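Local coordinates for thioredoxin-like protein (Bacteroides caccae ATCC 43185, PDB 4YOD) that is of unconfirmed function but probably takes part in thiol-disulfide redox chemistry through its thioredoxin-fold domain, at residues N113-F116 / Y117-V120; Q204-E208 / K209-V213; N230-P233 / K234-N238; F244-E248 / K249-D253; K272-T275 / T276-E280. All coordinates share one frame; numbering follows the deposited sequence.

Contact 1. Residues N113-F116 / Y117-V120; sequences NEEF and YIPV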
# COMPACT_ATOMS: atom_id res chain seq x y z
N ASN A 113 2.68 0.60 3.93
CA ASN A 113 3.17 1.56 2.94
C ASN A 113 4.01 0.80 1.94
O ASN A 113 5.14 0.40 2.22
CB ASN A 113 3.96 2.71 3.59
CG ASN A 113 4.34 3.83 2.65
OD1 ASN A 113 4.47 3.66 1.44
ND2 ASN A 113 4.55 5.00 3.20
N GLU A 114 3.46 0.63 0.76
CA GLU A 114 4.11 -0.13 -0.30
C GLU A 114 5.37 0.56 -0.80
O GLU A 114 6.31 -0.13 -1.18
CB GLU A 114 3.13 -0.36 -1.43
CG GLU A 114 3.66 -1.27 -2.51
CD GLU A 114 2.65 -1.44 -3.62
OE1 GLU A 114 1.73 -2.26 -3.44
OE2 GLU A 114 2.78 -0.75 -4.66
N GLU A 115 5.41 1.90 -0.78
CA GLU A 115 6.62 2.62 -1.19
C GLU A 115 7.78 2.40 -0.18
O GLU A 115 8.94 2.52 -0.56
CB GLU A 115 6.34 4.11 -1.40
CG GLU A 115 5.60 4.42 -2.71
CD GLU A 115 6.22 3.92 -4.01
OE1 GLU A 115 7.43 4.14 -4.23
OE2 GLU A 115 5.48 3.33 -4.83
N PHE A 116 7.48 2.03 1.08
CA PHE A 116 8.56 1.70 2.02
C PHE A 116 8.90 0.21 1.92
O PHE A 116 10.03 -0.17 2.18
CB PHE A 116 8.18 2.08 3.46
CG PHE A 116 7.98 3.53 3.84
CD1 PHE A 116 8.40 4.56 2.99
CD2 PHE A 116 7.44 3.88 5.08
CE1 PHE A 116 8.22 5.90 3.35
CE2 PHE A 116 7.27 5.23 5.43
CZ PHE A 116 7.65 6.22 4.56
N TYR A 117 7.93 -0.64 1.56
CA TYR A 117 8.17 -2.07 1.46
C TYR A 117 8.95 -2.46 0.17
O TYR A 117 9.76 -3.39 0.23
CB TYR A 117 6.85 -2.85 1.55
CG TYR A 117 7.06 -4.33 1.76
CD1 TYR A 117 7.80 -4.81 2.84
CD2 TYR A 117 6.51 -5.25 0.88
CE1 TYR A 117 8.02 -6.18 3.01
CE2 TYR A 117 6.66 -6.62 1.09
CZ TYR A 117 7.41 -7.08 2.15
OH TYR A 117 7.61 -8.44 2.27
N ILE A 118 8.73 -1.75 -0.96
CA ILE A 118 9.44 -2.02 -2.24
C ILE A 118 11.00 -2.04 -2.04
O ILE A 118 11.57 -3.07 -2.42
CB ILE A 118 8.97 -1.08 -3.36
CG1 ILE A 118 7.57 -1.55 -3.88
CG2 ILE A 118 9.99 -0.99 -4.52
CD1 ILE A 118 6.76 -0.46 -4.65
N PRO A 119 11.70 -1.04 -1.40
CA PRO A 119 13.16 -1.20 -1.18
C PRO A 119 13.52 -2.42 -0.32
O PRO A 119 14.58 -3.00 -0.53
CB PRO A 119 13.58 0.11 -0.50
CG PRO A 119 12.33 0.74 -0.01
CD PRO A 119 11.23 0.28 -0.93
N VAL A 120 12.65 -2.85 0.63
CA VAL A 120 12.89 -4.10 1.40
C VAL A 120 12.92 -5.31 0.42
O VAL A 120 13.83 -6.12 0.50
CB VAL A 120 11.88 -4.36 2.55
CG1 VAL A 120 12.25 -5.63 3.33
CG2 VAL A 120 11.77 -3.16 3.49

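Contact 2. Residues Q204-E208 / K209-V213; sequences QLIKE and KKLIV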
# COMPACT_ATOMS: atom_id res chain seq x y z
N GLN A 204 -20.58 15.57 -5.13
CA GLN A 204 -20.46 16.82 -5.89
C GLN A 204 -19.75 16.60 -7.22
O GLN A 204 -20.29 17.02 -8.24
CB GLN A 204 -19.71 17.88 -5.06
CG GLN A 204 -19.49 19.23 -5.75
CD GLN A 204 -18.36 20.04 -5.13
OE1 GLN A 204 -18.11 20.01 -3.92
NE2 GLN A 204 -17.67 20.81 -5.97
N LEU A 205 -18.57 15.94 -7.21
CA LEU A 205 -17.80 15.70 -8.43
C LEU A 205 -18.47 14.66 -9.33
O LEU A 205 -18.27 14.72 -10.55
CB LEU A 205 -16.34 15.30 -8.10
CG LEU A 205 -15.49 16.31 -7.29
CD1 LEU A 205 -14.14 15.71 -6.90
CD2 LEU A 205 -15.28 17.63 -8.06
N ILE A 206 -19.25 13.71 -8.76
CA ILE A 206 -20.02 12.74 -9.58
C ILE A 206 -21.07 13.55 -10.38
O ILE A 206 -21.16 13.39 -11.60
CB ILE A 206 -20.68 11.59 -8.75
CG1 ILE A 206 -19.64 10.54 -8.30
CG2 ILE A 206 -21.86 10.93 -9.52
CD1 ILE A 206 -20.12 9.70 -7.17
N LYS A 207 -21.80 14.44 -9.69
CA LYS A 207 -22.85 15.32 -10.24
C LYS A 207 -22.28 16.24 -11.35
O LYS A 207 -22.90 16.35 -12.41
CB LYS A 207 -23.49 16.15 -9.12
CG LYS A 207 -24.84 16.78 -9.48
CD LYS A 207 -25.48 17.49 -8.29
CE LYS A 207 -26.58 16.67 -7.65
NZ LYS A 207 -27.48 17.51 -6.81
N GLU A 208 -21.10 16.85 -11.11
CA GLU A 208 -20.37 17.72 -12.05
C GLU A 208 -19.77 16.93 -13.23
O GLU A 208 -19.17 17.55 -14.12
CB GLU A 208 -19.22 18.41 -11.32
CG GLU A 208 -19.56 19.64 -10.51
CD GLU A 208 -18.31 20.26 -9.92
OE1 GLU A 208 -17.44 20.72 -10.70
OE2 GLU A 208 -18.17 20.23 -8.68
N LYS A 209 -19.86 15.58 -13.19
CA LYS A 209 -19.31 14.63 -14.17
C LYS A 209 -17.74 14.70 -14.19
O LYS A 209 -17.11 14.31 -15.17
CB LYS A 209 -19.92 14.81 -15.58
CG LYS A 209 -21.39 14.40 -15.65
CD LYS A 209 -21.90 14.32 -17.08
CE LYS A 209 -23.33 13.84 -17.12
NZ LYS A 209 -23.87 13.83 -18.51
N LYS A 210 -17.14 15.16 -13.07
CA LYS A 210 -15.69 15.28 -12.90
C LYS A 210 -15.11 13.98 -12.33
O LYS A 210 -13.91 13.74 -12.47
CB LYS A 210 -15.33 16.47 -11.98
CG LYS A 210 -15.76 17.83 -12.50
CD LYS A 210 -14.69 18.53 -13.33
CE LYS A 210 -15.15 19.87 -13.87
NZ LYS A 210 -15.24 20.90 -12.80
N LEU A 211 -15.95 13.16 -11.69
CA LEU A 211 -15.53 11.91 -11.05
C LEU A 211 -16.45 10.75 -11.40
O LEU A 211 -17.67 10.89 -11.35
CB LEU A 211 -15.50 12.11 -9.51
CG LEU A 211 -15.37 10.87 -8.59
CD1 LEU A 211 -13.96 10.38 -8.54
CD2 LEU A 211 -15.75 11.23 -7.15
N ILE A 212 -15.87 9.61 -11.74
CA ILE A 212 -16.61 8.37 -11.97
C ILE A 212 -16.21 7.40 -10.87
O ILE A 212 -15.02 7.28 -10.54
CB ILE A 212 -16.39 7.79 -13.41
CG1 ILE A 212 -17.20 8.61 -14.47
CG2 ILE A 212 -16.75 6.29 -13.48
CD1 ILE A 212 -16.75 8.36 -15.94
N VAL A 213 -17.20 6.72 -10.27
CA VAL A 213 -16.93 5.68 -9.29
C VAL A 213 -17.24 4.33 -9.99
O VAL A 213 -18.38 4.08 -10.39
CB VAL A 213 -17.68 5.86 -7.95
CG1 VAL A 213 -17.35 4.71 -6.99
CG2 VAL A 213 -17.34 7.20 -7.30
O HOH W 1 -19.93 11.40 -13.12

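Contact 3. Residues N230-P233 / K234-N238; sequences NEFP and KEWIN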
# COMPACT_ATOMS: atom_id res chain seq x y z
N ASN A 230 -28.11 -3.69 -4.68
CA ASN A 230 -28.98 -2.61 -4.20
C ASN A 230 -28.24 -1.66 -3.22
O ASN A 230 -28.61 -0.49 -3.12
CB ASN A 230 -30.26 -3.17 -3.54
CG ASN A 230 -30.00 -4.00 -2.31
OD1 ASN A 230 -29.61 -5.16 -2.38
ND2 ASN A 230 -30.20 -3.40 -1.14
N GLU A 231 -27.19 -2.17 -2.53
CA GLU A 231 -26.36 -1.42 -1.58
C GLU A 231 -25.53 -0.32 -2.27
O GLU A 231 -25.27 0.72 -1.66
CB GLU A 231 -25.43 -2.36 -0.81
CG GLU A 231 -26.08 -3.01 0.40
CD GLU A 231 -25.15 -3.73 1.36
OE1 GLU A 231 -24.02 -3.23 1.58
OE2 GLU A 231 -25.56 -4.76 1.92
N PHE A 232 -25.10 -0.56 -3.52
CA PHE A 232 -24.30 0.40 -4.30
C PHE A 232 -25.19 1.49 -4.89
O PHE A 232 -26.22 1.16 -5.48
CB PHE A 232 -23.54 -0.30 -5.44
CG PHE A 232 -22.44 -1.23 -4.98
CD1 PHE A 232 -21.15 -0.76 -4.79
CD2 PHE A 232 -22.70 -2.57 -4.72
CE1 PHE A 232 -20.14 -1.61 -4.35
CE2 PHE A 232 -21.68 -3.42 -4.30
CZ PHE A 232 -20.41 -2.94 -4.11
N PRO A 233 -24.80 2.79 -4.79
CA PRO A 233 -25.62 3.85 -5.41
C PRO A 233 -25.72 3.68 -6.92
O PRO A 233 -24.76 3.23 -7.55
CB PRO A 233 -24.87 5.14 -5.04
CG PRO A 233 -24.04 4.77 -3.86
CD PRO A 233 -23.62 3.36 -4.12
N LYS A 234 -26.88 4.04 -7.51
CA LYS A 234 -27.14 3.94 -8.95
C LYS A 234 -26.23 4.89 -9.75
O LYS A 234 -26.01 4.67 -10.94
CB LYS A 234 -28.62 4.24 -9.26
CG LYS A 234 -29.54 3.08 -8.95
CD LYS A 234 -30.97 3.36 -9.40
CE LYS A 234 -31.90 2.21 -9.06
NZ LYS A 234 -33.31 2.54 -9.39
N GLU A 235 -25.72 5.94 -9.08
CA GLU A 235 -24.83 6.97 -9.63
C GLU A 235 -23.43 6.40 -9.93
O GLU A 235 -22.67 7.02 -10.68
CB GLU A 235 -24.73 8.16 -8.66
CG GLU A 235 -26.05 8.92 -8.48
CD GLU A 235 -27.12 8.29 -7.60
OE1 GLU A 235 -26.77 7.51 -6.68
OE2 GLU A 235 -28.32 8.58 -7.83
N TRP A 236 -23.10 5.22 -9.38
CA TRP A 236 -21.81 4.57 -9.66
C TRP A 236 -21.98 3.55 -10.77
O TRP A 236 -23.09 3.10 -11.03
CB TRP A 236 -21.24 3.85 -8.42
CG TRP A 236 -21.04 4.66 -7.17
CD1 TRP A 236 -21.28 5.99 -6.99
CD2 TRP A 236 -20.62 4.15 -5.90
NE1 TRP A 236 -21.02 6.35 -5.69
CE2 TRP A 236 -20.60 5.24 -5.00
CE3 TRP A 236 -20.21 2.88 -5.45
CZ2 TRP A 236 -20.23 5.09 -3.66
CZ3 TRP A 236 -19.82 2.74 -4.13
CH2 TRP A 236 -19.84 3.84 -3.25
N ILE A 237 -20.86 3.18 -11.40
CA ILE A 237 -20.82 2.13 -12.41
C ILE A 237 -20.45 0.88 -11.61
O ILE A 237 -19.38 0.83 -11.02
CB ILE A 237 -19.86 2.47 -13.58
CG1 ILE A 237 -20.26 3.83 -14.21
CG2 ILE A 237 -19.80 1.34 -14.62
CD1 ILE A 237 -19.35 4.35 -15.28
N ASN A 238 -21.39 -0.08 -11.50
CA ASN A 238 -21.20 -1.28 -10.69
C ASN A 238 -21.08 -2.52 -11.55
O ASN A 238 -22.07 -2.97 -12.14
CB ASN A 238 -22.35 -1.40 -9.68
CG ASN A 238 -22.48 -0.18 -8.81
OD1 ASN A 238 -21.53 0.22 -8.11
ND2 ASN A 238 -23.62 0.49 -8.86

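Contact 4. Residues F244-E248 / K249-D253; sequences FTIKE and KQLYD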
# COMPACT_ATOMS: atom_id res chain seq x y z
N PHE A 244 -13.07 -13.49 -14.75
CA PHE A 244 -12.22 -13.48 -13.55
C PHE A 244 -10.73 -13.26 -13.92
O PHE A 244 -9.83 -13.86 -13.32
CB PHE A 244 -12.41 -14.76 -12.69
CG PHE A 244 -13.79 -15.40 -12.75
CD1 PHE A 244 -14.89 -14.77 -12.17
CD2 PHE A 244 -13.99 -16.62 -13.37
CE1 PHE A 244 -16.17 -15.33 -12.26
CE2 PHE A 244 -15.26 -17.20 -13.44
CZ PHE A 244 -16.34 -16.56 -12.88
N THR A 245 -10.49 -12.37 -14.90
CA THR A 245 -9.18 -12.01 -15.46
C THR A 245 -8.28 -11.29 -14.43
O THR A 245 -7.08 -11.57 -14.40
CB THR A 245 -9.40 -11.14 -16.71
OG1 THR A 245 -10.35 -11.81 -17.54
CG2 THR A 245 -8.12 -10.89 -17.50
N ILE A 246 -8.84 -10.38 -13.61
CA ILE A 246 -8.09 -9.65 -12.59
C ILE A 246 -7.48 -10.65 -11.62
O ILE A 246 -6.27 -10.58 -11.36
CB ILE A 246 -8.95 -8.60 -11.86
CG1 ILE A 246 -9.39 -7.48 -12.83
CG2 ILE A 246 -8.21 -8.04 -10.62
CD1 ILE A 246 -10.63 -6.64 -12.37
N LYS A 247 -8.31 -11.59 -11.12
CA LYS A 247 -7.94 -12.63 -10.17
C LYS A 247 -6.96 -13.63 -10.80
O LYS A 247 -5.90 -13.86 -10.23
CB LYS A 247 -9.21 -13.35 -9.66
CG LYS A 247 -9.00 -14.28 -8.48
CD LYS A 247 -10.23 -15.15 -8.25
CE LYS A 247 -10.34 -15.67 -6.84
NZ LYS A 247 -9.32 -16.71 -6.54
N GLU A 248 -7.31 -14.19 -11.98
CA GLU A 248 -6.49 -15.21 -12.67
C GLU A 248 -5.12 -14.69 -13.10
O GLU A 248 -4.13 -15.39 -12.91
CB GLU A 248 -7.22 -15.77 -13.89
CG GLU A 248 -8.14 -16.93 -13.56
CD GLU A 248 -8.67 -17.66 -14.77
OE1 GLU A 248 -9.68 -17.21 -15.34
OE2 GLU A 248 -8.06 -18.69 -15.16
N LYS A 249 -5.05 -13.47 -13.66
CA LYS A 249 -3.78 -12.91 -14.13
C LYS A 249 -3.11 -12.00 -13.08
O LYS A 249 -2.05 -11.44 -13.36
CB LYS A 249 -3.98 -12.16 -15.45
CG LYS A 249 -4.52 -13.01 -16.62
CD LYS A 249 -3.43 -13.49 -17.58
CE LYS A 249 -2.97 -12.45 -18.58
NZ LYS A 249 -1.91 -12.99 -19.48
N GLN A 250 -3.72 -11.83 -11.90
CA GLN A 250 -3.20 -10.95 -10.84
C GLN A 250 -2.92 -9.54 -11.39
O GLN A 250 -1.84 -9.00 -11.19
CB GLN A 250 -1.92 -11.54 -10.19
CG GLN A 250 -2.14 -12.83 -9.42
CD GLN A 250 -0.83 -13.33 -8.88
OE1 GLN A 250 -0.35 -12.87 -7.83
NE2 GLN A 250 -0.20 -14.24 -9.60
N LEU A 251 -3.89 -8.97 -12.13
CA LEU A 251 -3.81 -7.61 -12.71
C LEU A 251 -3.80 -6.58 -11.60
O LEU A 251 -3.22 -5.50 -11.76
CB LEU A 251 -4.99 -7.33 -13.66
CG LEU A 251 -5.18 -8.28 -14.87
CD1 LEU A 251 -6.33 -7.80 -15.76
CD2 LEU A 251 -3.87 -8.45 -15.66
N TYR A 252 -4.51 -6.90 -10.51
CA TYR A 252 -4.57 -6.08 -9.31
C TYR A 252 -4.26 -6.96 -8.11
O TYR A 252 -4.64 -8.14 -8.10
CB TYR A 252 -5.96 -5.41 -9.16
CG TYR A 252 -6.15 -4.25 -10.10
CD1 TYR A 252 -6.44 -4.46 -11.46
CD2 TYR A 252 -5.95 -2.94 -9.68
CE1 TYR A 252 -6.57 -3.39 -12.34
CE2 TYR A 252 -6.08 -1.86 -10.56
CZ TYR A 252 -6.37 -2.10 -11.90
OH TYR A 252 -6.47 -1.05 -12.78
N ASP A 253 -3.61 -6.38 -7.09
CA ASP A 253 -3.29 -7.07 -5.83
C ASP A 253 -4.58 -7.13 -5.02
O ASP A 253 -5.13 -6.10 -4.65
CB ASP A 253 -2.14 -6.38 -5.06
CG ASP A 253 -1.71 -7.07 -3.76
OD1 ASP A 253 -2.38 -8.06 -3.35
OD2 ASP A 253 -0.69 -6.65 -3.18

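Contact 5. Residues K272-T275 / T276-E280; sequences KDAT and TQAIE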
# COMPACT_ATOMS: atom_id res chain seq x y z
N LYS A 272 -3.16 4.55 -4.06
CA LYS A 272 -3.20 3.09 -4.15
C LYS A 272 -3.57 2.52 -2.80
O LYS A 272 -2.91 2.86 -1.81
CB LYS A 272 -1.83 2.56 -4.61
CG LYS A 272 -1.74 1.04 -4.66
CD LYS A 272 -0.40 0.56 -5.15
CE LYS A 272 -0.51 -0.86 -5.64
NZ LYS A 272 0.66 -1.24 -6.46
N ASP A 273 -4.62 1.66 -2.75
CA ASP A 273 -5.07 1.01 -1.51
C ASP A 273 -5.29 2.07 -0.41
O ASP A 273 -4.80 1.95 0.71
CB ASP A 273 -4.06 -0.07 -1.07
CG ASP A 273 -3.90 -1.23 -2.06
OD1 ASP A 273 -4.77 -1.37 -2.96
OD2 ASP A 273 -2.93 -2.00 -1.92
N ALA A 274 -6.00 3.15 -0.77
CA ALA A 274 -6.22 4.31 0.08
C ALA A 274 -7.43 4.20 0.96
O ALA A 274 -8.39 3.50 0.62
CB ALA A 274 -6.35 5.56 -0.79
N THR A 275 -7.44 4.95 2.07
CA THR A 275 -8.62 5.03 2.93
C THR A 275 -9.63 5.98 2.28
O THR A 275 -9.24 6.77 1.42
CB THR A 275 -8.23 5.50 4.33
OG1 THR A 275 -7.70 6.83 4.24
CG2 THR A 275 -7.26 4.55 5.03
N THR A 276 -10.90 5.93 2.71
CA THR A 276 -11.92 6.87 2.22
C THR A 276 -11.53 8.31 2.60
O THR A 276 -11.75 9.22 1.82
CB THR A 276 -13.33 6.53 2.75
OG1 THR A 276 -13.30 6.54 4.18
CG2 THR A 276 -13.87 5.21 2.22
N GLN A 277 -10.90 8.50 3.78
CA GLN A 277 -10.47 9.82 4.27
C GLN A 277 -9.36 10.41 3.37
O GLN A 277 -9.41 11.61 3.06
CB GLN A 277 -9.99 9.75 5.74
CG GLN A 277 -9.59 11.10 6.33
CD GLN A 277 -9.04 11.05 7.74
OE1 GLN A 277 -8.38 10.08 8.15
NE2 GLN A 277 -9.25 12.12 8.49
N ALA A 278 -8.39 9.58 2.92
CA ALA A 278 -7.29 9.99 2.05
C ALA A 278 -7.83 10.46 0.69
O ALA A 278 -7.42 11.50 0.19
CB ALA A 278 -6.31 8.83 1.85
N ILE A 279 -8.78 9.70 0.12
CA ILE A 279 -9.39 10.04 -1.17
C ILE A 279 -10.17 11.35 -1.02
O ILE A 279 -10.03 12.25 -1.85
CB ILE A 279 -10.27 8.89 -1.71
CG1 ILE A 279 -9.36 7.73 -2.20
CG2 ILE A 279 -11.19 9.36 -2.89
CD1 ILE A 279 -10.06 6.47 -2.35
N GLU A 280 -10.98 11.45 0.05
CA GLU A 280 -11.79 12.64 0.31
C GLU A 280 -10.89 13.87 0.46
O GLU A 280 -11.18 14.89 -0.14
CB GLU A 280 -12.66 12.44 1.57
CG GLU A 280 -13.63 13.57 1.85
CD GLU A 280 -14.41 13.46 3.15
OE1 GLU A 280 -14.08 12.59 3.99
OE2 GLU A 280 -15.36 14.26 3.33
O HOH W 2 -6.30 8.14 6.26

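Contact 1. Residues N113-F116 / Y117-V120
The carbonyl oxygen of Asn113 is gripped by two backbone amides: Tyr117 N reaches Asn113 O at 3.0 Å, and Phe116 N meets the same Asn113 O at 3.1 Å. One residue on, Ile118 N donates to Glu114 O at 2.9 Å, an ordinary helical bond. The pattern then breaks, because Pro119 has no N-H to give. Its CD lies instead 3.2 Å from Glu115 O, the helix kinks, and Gln76 NE2 of helix 72-85 supplies a hydrogen bond to that carbonyl. The side chain of Asn113 covers the amides at the start. Its OD1 takes weak bonds from Glu115 N (3.0 Å) and from Phe116 N. On the other branch of the amide, ND2 sits over the centre of the Phe116 ring, 3.4 Å above its plane, so one group both caps the backbone and covers an aromatic face. Two glutamates meet Ile118 CD1. Glu114, with CG opposite the backbone N (chi1 -174°) and the chain extended beyond, passes across the isoleucine and brings CG within 3.9 Å of Ile118 CD1. Glu115 bends at chi2 and runs alongside, its OE2 4.0 Å from Ile118 CD1. Both carboxylates find their charge partners elsewhere, Glu114 in Lys272 and Glu115 in Arg149, while Tyr117 OH bonds Arg141 and Ile118 packs on Leu142 and Ala145 of helix 132-146. The whole is an asparagine N-cap opening helix 114-125, packed among the helices of the N-terminal all-helical part.

Contact 2. Residues Q204-E208 / K209-V213
Ile206 reaches from the end of helix 200-207 across to strand 211-217. Its CA makes a C-H...O contact with Leu211 O (3.5 Å, 169° at the hydrogen). CB lies 4.0 Å from Leu211 O; CG1 comes closer to that oxygen, at 3.6 Å, and touches Leu211 CD2; and CD1, at the tip, meets Val213 CG2 at 3.7 Å. With CG1 beside the backbone N (chi1 -75°), the chain slants across Leu211 and brings CD1 to Val213. Leu205 adds a closer pair, its CB 3.6 Å from Leu211 CB. Between helix and strand the backbone forms a Schellman motif, with Lys209 at positive phi: Lys209 N bonds Ile206 O and Lys210 N bonds Leu205 O at 2.8 Å, an oxygen shared with Leu211 N. A water donates to both Ile206 O and Leu211 O. On the outer side the carboxylate of Glu208 is shared: OE1 forms a salt bridge with Lys210 NZ at 3.0 Å, and OE2 accepts from Gln204 NE2 at 2.8 Å, in the amide plane of the glutamine. Held at both oxygens, that carboxylate is unlikely to rotate freely, and its charge probably offsets that of Lys210.

Contact 3. Residues N230-P233 / K234-N238
Pro233 lays its ring on the indole of Trp236 in a type I beta turn, Pro233 to Trp236, that leads into the edge strand 237-240 of the thioredoxin fold. Pro233 CD stands 3.5 Å from the centroid of the six-membered ring of Trp236 and only 7° off its normal, a CH-pi contact over one face. Phe232 meets the same indole differently: the two side chains cross at about a right angle, with Phe232 CD1 3.8 Å from Trp236 CZ3 and the indole atoms lying at the edge of the phenyl ring. The turn is fastened at Pro233 O, which accepts Trp236 N at 3.2 Å and Asn238 ND2 also at 3.2 Å. The two donors arrive from opposite faces of the carbonyl plane, and the carbonyl oxygen lies almost in the plane of the Asn238 amide. The other end of that amide is fixed too: OD1 bonds Ser215 OG of strand 211-217 while lying 3.4 Å from Phe232 CB. Farther out, Trp236 is backed by Leu196, Ile206 and Val213, and Phe232 packs on Ile193 of helix 187-197. With Trp236 replaced, an alanine here would probably leave the Pro233 ring without its aromatic face, strip Phe232 of a neighbour and open a gap beside Val213 and Ile206. At the surface Glu235 folds back through a bend at chi2 (76°), which sets its carboxylate oxygen OE1 3.5 Å from Pro233 CB.

Contact 4. Residues F244-E248 / K249-D253
Leu251 keeps CG beside its backbone N (chi1 -58°), a rotation that lays the leucine back over the last turn of helix 245-249, with CG 3.9 Å from Ile246 CA and CD1 4.0 Å from Thr245 CG2. Ile246 turns its CG2 branch, set opposite the backbone N, to Tyr252 CB at 3.8 Å and crosses the tyrosine at a slant. Gln250 leaves the helix with positive phi (52°), which swings the next residues back. Lys249 N still makes a helical bond to Thr245 O (2.9 Å), whereas Leu251 N now bonds Ile246 O at 3.0 Å. Gln250 N makes a weak bond to Lys247 O at 3.4 Å. Were a serine to stand in place of Leu251, the methyl of Thr245 and the adjoining Ile246 would probably lose their apolar cover, leaving the turn held mainly by backbone bonds. Beyond the turn Tyr252 OH bonds Ile155 O, and its ring meets Tyr261 edge-to-face. The helix end is thus closed by two kinds of contact: backbone amides pair with the last carbonyls, while leucine, isoleucine and tyrosine carbons shield one side of the turn.

Contact 5. Residues K272-T275 / T276-E280
Thr275 is extended (psi 163°) and Thr276 already helical, the change of backbone that makes Thr275 the N-cap of helix 276-286. Its carbonyl oxygen opens the helical bonding: Ile279 N donates to Thr275 O at 3.2 Å, nearly straight. The side chain takes the amide one residue earlier. Thr275 OG1 accepts from Ala278 N at 3.1 Å with an N-H...O angle of 154°, and it gets there because chi1 of 63° puts the hydroxyl between the backbone N and the carbonyl carbon, within reach of Ala278 N, while CG2 lies beside the backbone N, anti to the carbonyl carbon. The hydroxyl also lies 3.4 Å from Ala278 CB. A water sits 2.8 Å from Thr275 OG1 and makes a weak bond to Gln277 OE1 at 3.4 Å, joining the cap to the extended glutamine chain. Just before the cap, the methyl of Ala274 touches the first turn of the helix: Ala274 CB is 4.0 Å from Ile279 CG1 and 4.2 Å from Ala278 CB, a small apolar patch beside the cap. The turn carries the chain from edge strand 269-272 into the C-terminal helix. Ala274 is bonded through the backbone to Leu260 of strand 259-263, Ile279 packs on Leu260 and on Ile202 of helix 200-207, and Thr276 lies against Thr192 and Leu196 of helix 187-197.

Contacts 2 to 5 belong to the thioredoxin-fold part and contact 1 to the helical part before it. Contacts 1 and 5 join the two directly: Glu114 OE2 forms a salt bridge with Lys272 NZ at 2.8 Å, although their centres are 18 Å apart. Contacts 2 and 3 share the sheet, where Val213 O probably accepts from Ile237 N at 2.8 Å and Ile206 CD1 packs 3.8 Å from Trp236 NE1. Contact 4 comes within about 5 Å, nearest atoms, of both contacts 1 and 5. Phe232 of contact 3 lies near, without touching, Cys186 and Cys189, a thioredoxin-type CxxC that may be the redox site.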